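PDB 3FXA: SIS domain protein from Listeria monocytogenes str. 4b F2365, which is a putative sugar-phosphate isomerase of the SIS domain family and probably binds phosphorylated sugars. Local coordinates for the interface of chains A and B. Numbering follows the deposited sequence. Chains: chain A/B, SIS domain protein.

Contact 1: the interface of chains A and B. Residues chain A 34, 165-166, 169, 173; chain B 11, 14-15.
The backbone carbonyl oxygen of A:Ala165, in helix 157-177, accepts a hydrogen bond from the indole N-H of B:Trp15, with NE1 3.0 Å from O. This pairing joins two SIS domain protomers helix to helix, the N-terminal helix 4-23 of chain B lying against helix 157-177 of chain A. The oxygen sits at the edge of the indole, almost exactly in its ring plane. The indole nitrogen, however, stands well above the carbonyl plane, 61° out of it, and the bond is bent to 138° at the hydrogen. Such an oblique approach illustrates how a helix carbonyl, already directed along its own helix, can still serve a partner chain.

A:Ala169, one turn further on, holds the indole from one face: its CB lies 3.3 Å from NE1 of B:Trp15. B:Ile11 covers the same face with its CG2, toward the rim, and that methyl also meets A:Ala169 CB at 3.8 Å. The first torsion of B:Trp15 (chi1 -65°) sets CG anti to the carbonyl carbon and carries the indole along A:Ala165 and A:Ala169. At the far rim of the six-membered ring, the CD1 methyl of A:Leu34 approaches from the opposite direction, 3.7 Å from CH2. B:Thr14 divides its two branches: methyl CG2 packs on CA of A:Ala169, while hydroxyl OG1 reaches water 1 at 2.7 Å, which in turn meets the carbonyl oxygen of A:Ala169.

Contact 2: the interface of chains A and B. Residues chain A 4, 8; chain B 31-32, 34-35.
A:Leu8 and B:Glu31 form the tightly packed part of this contact between the N-terminal helix 4-23 of one SIS domain protomer and helix 31-43 of the other. The two side chains cross at about a right angle, and the leucine methyl CD1 rests over the flat face of the glutamate carboxylate, 3.5 Å from CD. The other methyl, CD2, rests against the CB and CG of B:Glu31. A carboxylate thus offers an apolar neighbour its face and stem while its oxygens remain available to a cation.

That cation is A:Lys4, which carries the polar half. Its chain is fully extended from CG anti to the backbone N (chi1 -178°), and this straightness lets it run past B:Val35 to the two glutamates. At its end, NZ gives a hydrogen bond and salt bridge to B:Glu32 OE2, 2.7 Å away. Spacing is looser around these pairs. Near the root of the lysine, CG passes CG2 of B:Val35 at 3.9 Å, and A:Leu8 CD2 reaches CD1 of B:Leu34 only at 4.0 Å. The longer salt bridge to B:Glu31, with NZ 3.9 Å from OE1, is probably mainly electrostatic, and the two carboxylates together would probably favour a charged lysine. B:Glu32 bends at its second torsion (chi2 59°), turning its carboxylate to the amine. The lysine nitrogen NZ meets OE2 from above the carboxylate plane, 37° out of it.

Contact 3: the interface of chains A and B. Residues chain A 25-26, 29, 34; chain B 12, 15.
The short helix 25-28 of chain A, with the loop that follows it, makes a shelf for B:Trp15 from the N-terminal helix 4-23 of the partner protomer. A:Leu25 crosses the indole at about a right angle, over the face opposite A:Ala169. Its CB sits over the six-membered ring, 3.5 Å from the centroid, and its CD1 methyl over the five-membered ring, 3.6 Å from that centroid, so two CH-pi contacts span the bicycle. A:Pro26 continues the shelf beside the rim: its CD comes within 3.6 Å of CE3, and its backbone N lies near CZ3.

The same proline serves a second aromatic group. Its CG stands over one face of the B:His12 imidazole, displaced toward the rim, and its CB is 4.0 Å from NE2. A:Thr29 closes the far end of the indole, with hydroxyl OG1 3.4 Å from CH2. That oxygen stands between the backbone N and the carbonyl carbon (chi1 56°) and donates a hydrogen bond to A:Leu25 O at 2.7 Å, tying the loop back to the helix. The indole is held between A:Leu25 on one face and A:Ala169 with its own chain's B:Ile11 on the other, which probably helps to anchor the N-terminal helix on the neighbouring protomer.

Contact 4: the interface of chains A and B. Residues chain A 10, 14, 149-151; chain B 168-169, 172.
B:Val172 and A:Thr14 meet where helix 157-177 of one SIS domain protomer passes the N-terminal helix 4-23 of the other. The valine methyl CG1 lies 3.4 Å from the threonine hydroxyl OG1, while the threonine methyl CG2 packs on the backbone of B:Ala169, repeating the threonine-alanine pairing made with the chains exchanged. CG1 of B:Val172 points anti to its own backbone N (chi1 168°), which places it between the helix of chain A and the loop of A:Pro149, A:Asp150 and A:Pro151. There it touches the carbonyl oxygen of A:Pro149 at 3.7 Å and CA of A:Asp150 at 3.9 Å. The second methyl, CG2, leans on CB of A:Asp150, and the ring of A:Pro151 slides past the valine in the opposite direction.

Around this packing of the valine methyls, waters carry polar links across the interface. Water 2 is gripped by the side-chain oxygen OD1 of A:Asn10, by OG1 of A:Thr14 and, from across the interface, by O of B:Ala169 at 2.6 Å. The other end of the A:Asn10 amide, ND2, points at water 3 along a nearly straight line (171° at H, 2.9 Å). Water 3 in turn lies 2.6 Å from the carbonyl oxygen of B:Val172. Bridged on both sides, the A:Asn10 amide should be fixed in its flip, its oxygen toward water 2 and its nitrogen toward water 3.

Contact 1: the interface of chains A and B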
ATOM      1  N   LEU A  34      -3.762   7.830 -27.947  1.00 15.24           N
ATOM      2  CA  LEU A  34      -4.477   8.742 -27.037  1.00 16.08           C
ATOM      3  C   LEU A  34      -5.996   8.605 -27.181  1.00 15.86           C
ATOM      4  O   LEU A  34      -6.739   8.424 -26.194  1.00 15.90           O
ATOM      5  CB  LEU A  34      -4.032  10.195 -27.294  1.00 13.44           C
ATOM      6  CG  LEU A  34      -2.595  10.524 -26.862  1.00 14.50           C
ATOM      7  CD1 LEU A  34      -2.016  11.772 -27.552  1.00 17.95           C
ATOM      8  CD2 LEU A  34      -2.507  10.709 -25.342  1.00 14.66           C
ATOM      9  N   ALA A 165       1.357  12.987 -16.477  1.00 13.36           N
ATOM     10  CA  ALA A 165       0.713  14.014 -17.312  1.00 14.07           C
ATOM     11  C   ALA A 165      -0.051  13.426 -18.492  1.00 12.98           C
ATOM     12  O   ALA A 165      -1.158  13.900 -18.819  1.00 13.56           O
ATOM     13  CB  ALA A 165       1.739  15.004 -17.825  1.00 13.87           C
ATOM     14  N   SER A 166       0.522  12.403 -19.144  1.00 13.58           N
ATOM     15  CA  SER A 166      -0.160  11.726 -20.253  1.00 14.04           C
ATOM     16  C   SER A 166      -1.548  11.204 -19.831  1.00 13.01           C
ATOM     17  O   SER A 166      -2.548  11.510 -20.447  1.00 14.93           O
ATOM     18  CB  SER A 166       0.679  10.590 -20.824  1.00 15.35           C
ATOM     19  OG  SER A 166       1.879  11.037 -21.409  1.00 15.51           O
ATOM     20  N   ALA A 169      -4.243  13.893 -18.787  1.00 13.26           N
ATOM     21  CA  ALA A 169      -4.948  14.399 -19.981  1.00 14.27           C
ATOM     22  C   ALA A 169      -6.041  13.420 -20.397  1.00 13.64           C
ATOM     23  O   ALA A 169      -7.169  13.825 -20.663  1.00 13.98           O
ATOM     24  CB  ALA A 169      -3.978  14.677 -21.128  1.00 15.40           C
ATOM     25  N   CYS A 173      -9.922  14.477 -20.125  1.00 13.67           N
ATOM     26  CA  CYS A 173     -10.700  14.279 -21.359  1.00 13.09           C
ATOM     27  C   CYS A 173     -11.917  13.380 -21.118  1.00 12.93           C
ATOM     28  O   CYS A 173     -13.027  13.714 -21.581  1.00 13.64           O
ATOM     29  CB  CYS A 173      -9.851  13.756 -22.494  1.00 13.38           C
ATOM     30  SG  CYS A 173     -10.757  13.819 -24.021  1.00 16.41           S
TER
ATOM     31  N   ILE B  11      -6.897  17.331 -24.651  1.00 11.24           N
ATOM     32  CA  ILE B  11      -5.605  16.776 -24.184  1.00 10.35           C
ATOM     33  C   ILE B  11      -4.480  17.803 -24.257  1.00  9.23           C
ATOM     34  O   ILE B  11      -3.733  17.978 -23.286  1.00 10.99           O
ATOM     35  CB  ILE B  11      -5.259  15.496 -24.975  1.00 10.86           C
ATOM     36  CG1 ILE B  11      -6.137  14.358 -24.420  1.00  9.53           C
ATOM     37  CG2 ILE B  11      -3.776  15.141 -24.857  1.00 12.02           C
ATOM     38  CD1 ILE B  11      -6.106  13.015 -25.194  1.00 13.23           C
ATOM     39  N   THR B  14      -4.819  20.326 -21.318  1.00 11.10           N
ATOM     40  CA  THR B  14      -4.354  19.781 -20.036  1.00 12.18           C
ATOM     41  C   THR B  14      -2.828  19.807 -19.944  1.00 11.77           C
ATOM     42  O   THR B  14      -2.272  20.249 -18.916  1.00 12.24           O
ATOM     43  CB  THR B  14      -4.908  18.358 -19.751  1.00 12.39           C
ATOM     44  OG1 THR B  14      -6.311  18.443 -19.587  1.00 11.69           O
ATOM     45  CG2 THR B  14      -4.293  17.807 -18.454  1.00 12.19           C
ATOM     46  N   TRP B  15      -2.143  19.402 -21.021  1.00 10.98           N
ATOM     47  CA  TRP B  15      -0.684  19.444 -21.050  1.00 10.53           C
ATOM     48  C   TRP B  15      -0.108  20.876 -20.931  1.00 11.64           C
ATOM     49  O   TRP B  15       0.858  21.123 -20.181  1.00 12.81           O
ATOM     50  CB  TRP B  15      -0.111  18.707 -22.251  1.00 12.16           C
ATOM     51  CG  TRP B  15      -0.385  17.199 -22.233  1.00  9.46           C
ATOM     52  CD1 TRP B  15      -0.600  16.388 -21.137  1.00 15.82           C
ATOM     53  CD2 TRP B  15      -0.365  16.333 -23.370  1.00 11.61           C
ATOM     54  NE1 TRP B  15      -0.759  15.075 -21.548  1.00 12.55           N
ATOM     55  CE2 TRP B  15      -0.598  15.014 -22.902  1.00 14.44           C
ATOM     56  CE3 TRP B  15      -0.159  16.541 -24.740  1.00 11.42           C
ATOM     57  CZ2 TRP B  15      -0.668  13.913 -23.762  1.00 12.99           C
ATOM     58  CZ3 TRP B  15      -0.212  15.434 -25.605  1.00 14.36           C
ATOM     59  CH2 TRP B  15      -0.454  14.131 -25.093  1.00 15.28           C
TER
HETATM   60  O   HOH W   1      -7.187  16.516 -21.226  1.00 16.31           O

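Contact 2: the interface of chains A and B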
ATOM      1  N   LYS A   4      23.311  29.461  -1.244  1.00 23.77           N
ATOM      2  CA  LYS A   4      21.895  29.701  -1.583  1.00 23.09           C
ATOM      3  C   LYS A   4      21.618  29.747  -3.088  1.00 22.56           C
ATOM      4  O   LYS A   4      20.731  29.045  -3.579  1.00 22.06           O
ATOM      5  CB  LYS A   4      21.381  30.984  -0.895  1.00 23.84           C
ATOM      6  CG  LYS A   4      19.892  31.300  -1.139  1.00 22.57           C
ATOM      7  CD  LYS A   4      19.440  32.582  -0.449  1.00 26.50           C
ATOM      8  CE  LYS A   4      17.992  32.879  -0.797  1.00 27.33           C
ATOM      9  NZ  LYS A   4      17.488  34.099  -0.129  1.00 30.88           N
ATOM     10  N   LEU A   8      19.367  27.168  -5.599  1.00 16.95           N
ATOM     11  CA  LEU A   8      18.273  27.704  -6.422  1.00 17.50           C
ATOM     12  C   LEU A   8      18.486  27.506  -7.924  1.00 18.32           C
ATOM     13  O   LEU A   8      17.533  27.185  -8.626  1.00 17.60           O
ATOM     14  CB  LEU A   8      18.015  29.193  -6.117  1.00 19.55           C
ATOM     15  CG  LEU A   8      17.496  29.520  -4.716  1.00 19.77           C
ATOM     16  CD1 LEU A   8      17.467  31.020  -4.512  1.00 19.65           C
ATOM     17  CD2 LEU A   8      16.095  28.936  -4.488  1.00 20.13           C
TER
ATOM     18  N   GLU B  31      12.005  30.651  -1.805  1.00 15.73           N
ATOM     19  CA  GLU B  31      13.459  30.407  -1.890  1.00 14.06           C
ATOM     20  C   GLU B  31      14.062  29.933  -0.541  1.00 15.26           C
ATOM     21  O   GLU B  31      14.840  28.975  -0.524  1.00 16.78           O
ATOM     22  CB  GLU B  31      14.201  31.676  -2.353  1.00 14.51           C
ATOM     23  CG  GLU B  31      13.914  32.073  -3.788  1.00 17.08           C
ATOM     24  CD  GLU B  31      14.785  33.226  -4.285  1.00 20.02           C
ATOM     25  OE1 GLU B  31      15.458  33.867  -3.454  1.00 22.02           O
ATOM     26  OE2 GLU B  31      14.809  33.473  -5.506  1.00 25.52           O
ATOM     27  N   GLU B  32      13.680  30.594   0.559  1.00 16.60           N
ATOM     28  CA  GLU B  32      14.152  30.239   1.919  1.00 18.70           C
ATOM     29  C   GLU B  32      13.723  28.835   2.294  1.00 18.01           C
ATOM     30  O   GLU B  32      14.547  28.053   2.791  1.00 18.82           O
ATOM     31  CB  GLU B  32      13.680  31.229   3.014  1.00 19.36           C
ATOM     32  CG  GLU B  32      14.636  32.406   3.281  1.00 29.09           C
ATOM     33  CD  GLU B  32      14.920  33.276   2.081  1.00 36.83           C
ATOM     34  OE1 GLU B  32      14.094  33.333   1.145  1.00 44.72           O
ATOM     35  OE2 GLU B  32      15.981  33.941   2.094  1.00 45.08           O
ATOM     36  N   LEU B  34      12.877  26.328   0.227  1.00 15.47           N
ATOM     37  CA  LEU B  34      13.611  25.408  -0.650  1.00 16.19           C
ATOM     38  C   LEU B  34      15.024  25.127  -0.108  1.00 15.99           C
ATOM     39  O   LEU B  34      15.469  23.982  -0.075  1.00 17.61           O
ATOM     40  CB  LEU B  34      13.697  25.962  -2.074  1.00 15.38           C
ATOM     41  CG  LEU B  34      12.398  26.043  -2.874  1.00 16.43           C
ATOM     42  CD1 LEU B  34      12.590  26.948  -4.093  1.00 20.40           C
ATOM     43  CD2 LEU B  34      11.931  24.664  -3.279  1.00 15.01           C
ATOM     44  N   VAL B  35      15.720  26.186   0.328  1.00 17.04           N
ATOM     45  CA  VAL B  35      17.069  26.021   0.868  1.00 16.30           C
ATOM     46  C   VAL B  35      17.029  25.296   2.199  1.00 14.94           C
ATOM     47  O   VAL B  35      17.800  24.357   2.396  1.00 16.72           O
ATOM     48  CB  VAL B  35      17.808  27.363   1.012  1.00 15.76           C
ATOM     49  CG1 VAL B  35      19.192  27.132   1.639  1.00 19.53           C
ATOM     50  CG2 VAL B  35      17.952  28.004  -0.321  1.00 18.59           C
TER

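Contact 3: the interface of chains A and B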
ATOM      1  N   LEU A  25       4.903  16.642 -24.838  1.00 13.40           N
ATOM      2  CA  LEU A  25       4.061  15.446 -24.924  1.00 13.89           C
ATOM      3  C   LEU A  25       3.406  15.174 -26.288  1.00 14.62           C
ATOM      4  O   LEU A  25       3.391  14.032 -26.710  1.00 15.20           O
ATOM      5  CB  LEU A  25       3.076  15.336 -23.736  1.00 13.24           C
ATOM      6  CG  LEU A  25       3.728  14.891 -22.422  1.00 15.73           C
ATOM      7  CD1 LEU A  25       2.736  15.017 -21.272  1.00 17.02           C
ATOM      8  CD2 LEU A  25       4.206  13.432 -22.533  1.00 18.86           C
ATOM      9  N   PRO A  26       2.927  16.215 -27.010  1.00 14.91           N
ATOM     10  CA  PRO A  26       2.382  15.964 -28.344  1.00 16.00           C
ATOM     11  C   PRO A  26       3.351  15.294 -29.366  1.00 16.29           C
ATOM     12  O   PRO A  26       2.889  14.520 -30.211  1.00 17.69           O
ATOM     13  CB  PRO A  26       1.988  17.366 -28.820  1.00 15.73           C
ATOM     14  CG  PRO A  26       1.716  18.115 -27.582  1.00 16.50           C
ATOM     15  CD  PRO A  26       2.745  17.627 -26.616  1.00 13.79           C
ATOM     16  N   THR A  29       4.044  11.268 -27.814  1.00 14.83           N
ATOM     17  CA  THR A  29       2.882  10.401 -27.723  1.00 13.58           C
ATOM     18  C   THR A  29       2.310  10.137 -29.133  1.00 14.98           C
ATOM     19  O   THR A  29       2.701  10.808 -30.137  1.00 16.70           O
ATOM     20  CB  THR A  29       1.787  10.988 -26.791  1.00 13.87           C
ATOM     21  OG1 THR A  29       1.423  12.299 -27.238  1.00 16.55           O
ATOM     22  CG2 THR A  29       2.251  11.104 -25.346  1.00 12.84           C
ATOM     23  N   LEU A  34      -3.762   7.830 -27.947  1.00 15.24           N
ATOM     24  CA  LEU A  34      -4.477   8.742 -27.037  1.00 16.08           C
ATOM     25  C   LEU A  34      -5.996   8.605 -27.181  1.00 15.86           C
ATOM     26  O   LEU A  34      -6.739   8.424 -26.194  1.00 15.90           O
ATOM     27  CB  LEU A  34      -4.032  10.195 -27.294  1.00 13.44           C
ATOM     28  CG  LEU A  34      -2.595  10.524 -26.862  1.00 14.50           C
ATOM     29  CD1 LEU A  34      -2.016  11.772 -27.552  1.00 17.95           C
ATOM     30  CD2 LEU A  34      -2.507  10.709 -25.342  1.00 14.66           C
TER
ATOM     31  N   HIS B  12      -4.413  18.528 -25.383  1.00  9.39           N
ATOM     32  CA  HIS B  12      -3.376  19.563 -25.528  1.00 11.90           C
ATOM     33  C   HIS B  12      -3.511  20.667 -24.466  1.00 10.25           C
ATOM     34  O   HIS B  12      -2.485  21.108 -23.932  1.00 13.00           O
ATOM     35  CB  HIS B  12      -3.372  20.160 -26.930  1.00 12.04           C
ATOM     36  CG  HIS B  12      -2.790  19.256 -27.965  1.00 15.73           C
ATOM     37  ND1 HIS B  12      -2.224  19.731 -29.122  1.00 16.23           N
ATOM     38  CD2 HIS B  12      -2.633  17.909 -27.996  1.00 13.50           C
ATOM     39  CE1 HIS B  12      -1.764  18.718 -29.835  1.00 20.60           C
ATOM     40  NE2 HIS B  12      -2.002  17.599 -29.175  1.00 16.16           N
ATOM     41  N   TRP B  15      -2.143  19.402 -21.021  1.00 10.98           N
ATOM     42  CA  TRP B  15      -0.684  19.444 -21.050  1.00 10.53           C
ATOM     43  C   TRP B  15      -0.108  20.876 -20.931  1.00 11.64           C
ATOM     44  O   TRP B  15       0.858  21.123 -20.181  1.00 12.81           O
ATOM     45  CB  TRP B  15      -0.111  18.707 -22.251  1.00 12.16           C
ATOM     46  CG  TRP B  15      -0.385  17.199 -22.233  1.00  9.46           C
ATOM     47  CD1 TRP B  15      -0.600  16.388 -21.137  1.00 15.82           C
ATOM     48  CD2 TRP B  15      -0.365  16.333 -23.370  1.00 11.61           C
ATOM     49  NE1 TRP B  15      -0.759  15.075 -21.548  1.00 12.55           N
ATOM     50  CE2 TRP B  15      -0.598  15.014 -22.902  1.00 14.44           C
ATOM     51  CE3 TRP B  15      -0.159  16.541 -24.740  1.00 11.42           C
ATOM     52  CZ2 TRP B  15      -0.668  13.913 -23.762  1.00 12.99           C
ATOM     53  CZ3 TRP B  15      -0.212  15.434 -25.605  1.00 14.36           C
ATOM     54  CH2 TRP B  15      -0.454  14.131 -25.093  1.00 15.28           C
TER

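Contact 4: the interface of chains A and B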
ATOM      1  N   ASN A  10      20.301  25.082  -9.328  1.00 17.63           N
ATOM      2  CA  ASN A  10      20.127  23.611  -9.522  1.00 17.52           C
ATOM      3  C   ASN A  10      18.632  23.245  -9.621  1.00 16.09           C
ATOM      4  O   ASN A  10      18.194  22.552 -10.569  1.00 16.09           O
ATOM      5  CB  ASN A  10      20.849  22.863  -8.371  1.00 17.34           C
ATOM      6  CG  ASN A  10      20.863  21.338  -8.537  1.00 17.22           C
ATOM      7  OD1 ASN A  10      19.822  20.670  -8.501  1.00 16.70           O
ATOM      8  ND2 ASN A  10      22.055  20.776  -8.648  1.00 15.22           N
ATOM      9  N   THR A  14      16.072  21.928 -12.885  1.00 16.24           N
ATOM     10  CA  THR A  14      15.214  20.730 -12.824  1.00 15.98           C
ATOM     11  C   THR A  14      13.791  21.059 -13.274  1.00 16.29           C
ATOM     12  O   THR A  14      13.237  20.333 -14.097  1.00 16.95           O
ATOM     13  CB  THR A  14      15.210  20.075 -11.413  1.00 16.93           C
ATOM     14  OG1 THR A  14      16.508  19.527 -11.153  1.00 16.86           O
ATOM     15  CG2 THR A  14      14.177  18.957 -11.334  1.00 16.82           C
ATOM     16  N   PRO A 149      16.638  15.507 -15.616  1.00 25.25           N
ATOM     17  CA  PRO A 149      17.364  16.528 -14.849  1.00 24.73           C
ATOM     18  C   PRO A 149      18.421  16.099 -13.843  1.00 24.68           C
ATOM     19  O   PRO A 149      19.227  16.948 -13.466  1.00 23.21           O
ATOM     20  CB  PRO A 149      16.241  17.296 -14.144  1.00 24.81           C
ATOM     21  CG  PRO A 149      15.116  16.378 -14.065  1.00 23.37           C
ATOM     22  CD  PRO A 149      15.236  15.396 -15.169  1.00 24.85           C
ATOM     23  N   ASP A 150      18.408  14.835 -13.401  1.00 24.66           N
ATOM     24  CA  ASP A 150      19.380  14.358 -12.391  1.00 25.81           C
ATOM     25  C   ASP A 150      20.788  14.190 -13.006  1.00 26.82           C
ATOM     26  O   ASP A 150      20.884  13.836 -14.185  1.00 27.38           O
ATOM     27  CB  ASP A 150      18.892  13.075 -11.694  1.00 26.81           C
ATOM     28  CG  ASP A 150      19.042  11.827 -12.542  1.00 26.30           C
ATOM     29  OD1 ASP A 150      20.147  11.238 -12.538  1.00 29.64           O
ATOM     30  OD2 ASP A 150      18.045  11.374 -13.146  1.00 28.42           O
ATOM     31  N   PRO A 151      21.873  14.430 -12.217  1.00 26.57           N
ATOM     32  CA  PRO A 151      23.262  14.314 -12.740  1.00 26.66           C
ATOM     33  C   PRO A 151      23.641  12.959 -13.384  1.00 27.46           C
ATOM     34  O   PRO A 151      24.507  12.936 -14.276  1.00 27.49           O
ATOM     35  CB  PRO A 151      24.147  14.615 -11.515  1.00 26.74           C
ATOM     36  CG  PRO A 151      23.246  14.778 -10.362  1.00 25.63           C
ATOM     37  CD  PRO A 151      21.858  14.989 -10.851  1.00 27.21           C
TER
ATOM     38  N   ASP B 168      11.028  16.836  -6.540  1.00 12.45           N
ATOM     39  CA  ASP B 168      11.981  16.317  -7.531  1.00 13.72           C
ATOM     40  C   ASP B 168      13.211  17.218  -7.553  1.00 13.66           C
ATOM     41  O   ASP B 168      14.318  16.703  -7.451  1.00 14.43           O
ATOM     42  CB  ASP B 168      11.398  16.194  -8.942  1.00 14.76           C
ATOM     43  CG  ASP B 168      10.437  15.000  -9.100  1.00 13.84           C
ATOM     44  OD1 ASP B 168      10.388  14.101  -8.223  1.00 15.76           O
ATOM     45  OD2 ASP B 168       9.792  14.942 -10.145  1.00 18.26           O
ATOM     46  N   ALA B 169      12.979  18.538  -7.592  1.00 15.82           N
ATOM     47  CA  ALA B 169      14.080  19.525  -7.583  1.00 15.14           C
ATOM     48  C   ALA B 169      14.914  19.428  -6.303  1.00 15.12           C
ATOM     49  O   ALA B 169      16.155  19.446  -6.370  1.00 16.25           O
ATOM     50  CB  ALA B 169      13.542  20.958  -7.789  1.00 15.75           C
ATOM     51  N   VAL B 172      16.938  16.113  -6.569  1.00 14.05           N
ATOM     52  CA  VAL B 172      18.012  16.252  -7.564  1.00 15.35           C
ATOM     53  C   VAL B 172      19.132  17.140  -6.990  1.00 15.70           C
ATOM     54  O   VAL B 172      20.315  16.825  -7.156  1.00 17.73           O
ATOM     55  CB  VAL B 172      17.455  16.762  -8.924  1.00 14.90           C
ATOM     56  CG1 VAL B 172      18.579  17.194  -9.860  1.00 18.45           C
ATOM     57  CG2 VAL B 172      16.620  15.656  -9.561  1.00 16.43           C
TER
HETATM   58  O   HOH W   2      17.171  20.250  -8.664  1.00 15.44           O
HETATM   59  O   HOH W   3      21.998  17.910  -8.888  1.00 16.93           O

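Helix 4-23 enters all four contacts, from chain B in contacts 1 and 3 and from chain A in contacts 2 and 4, so each protomer lays its N-terminal helix across the other. Helix 31-43 recurs in contacts 1, 2 and 3. Contacts 1 and 3, centred about 6 Å apart, share A:Leu34 and B:Trp15; contacts 2 and 4 lie about 14 Å apart. Contacts 1 and 4, about 24 Å apart, are partly symmetry-related, both pairing Thr14 with Ala169 with the chains exchanged. This two-fold pairing is consistent with a dimeric unit within the deposited four-copy assembly, although coordinates alone do not prove the state in solution.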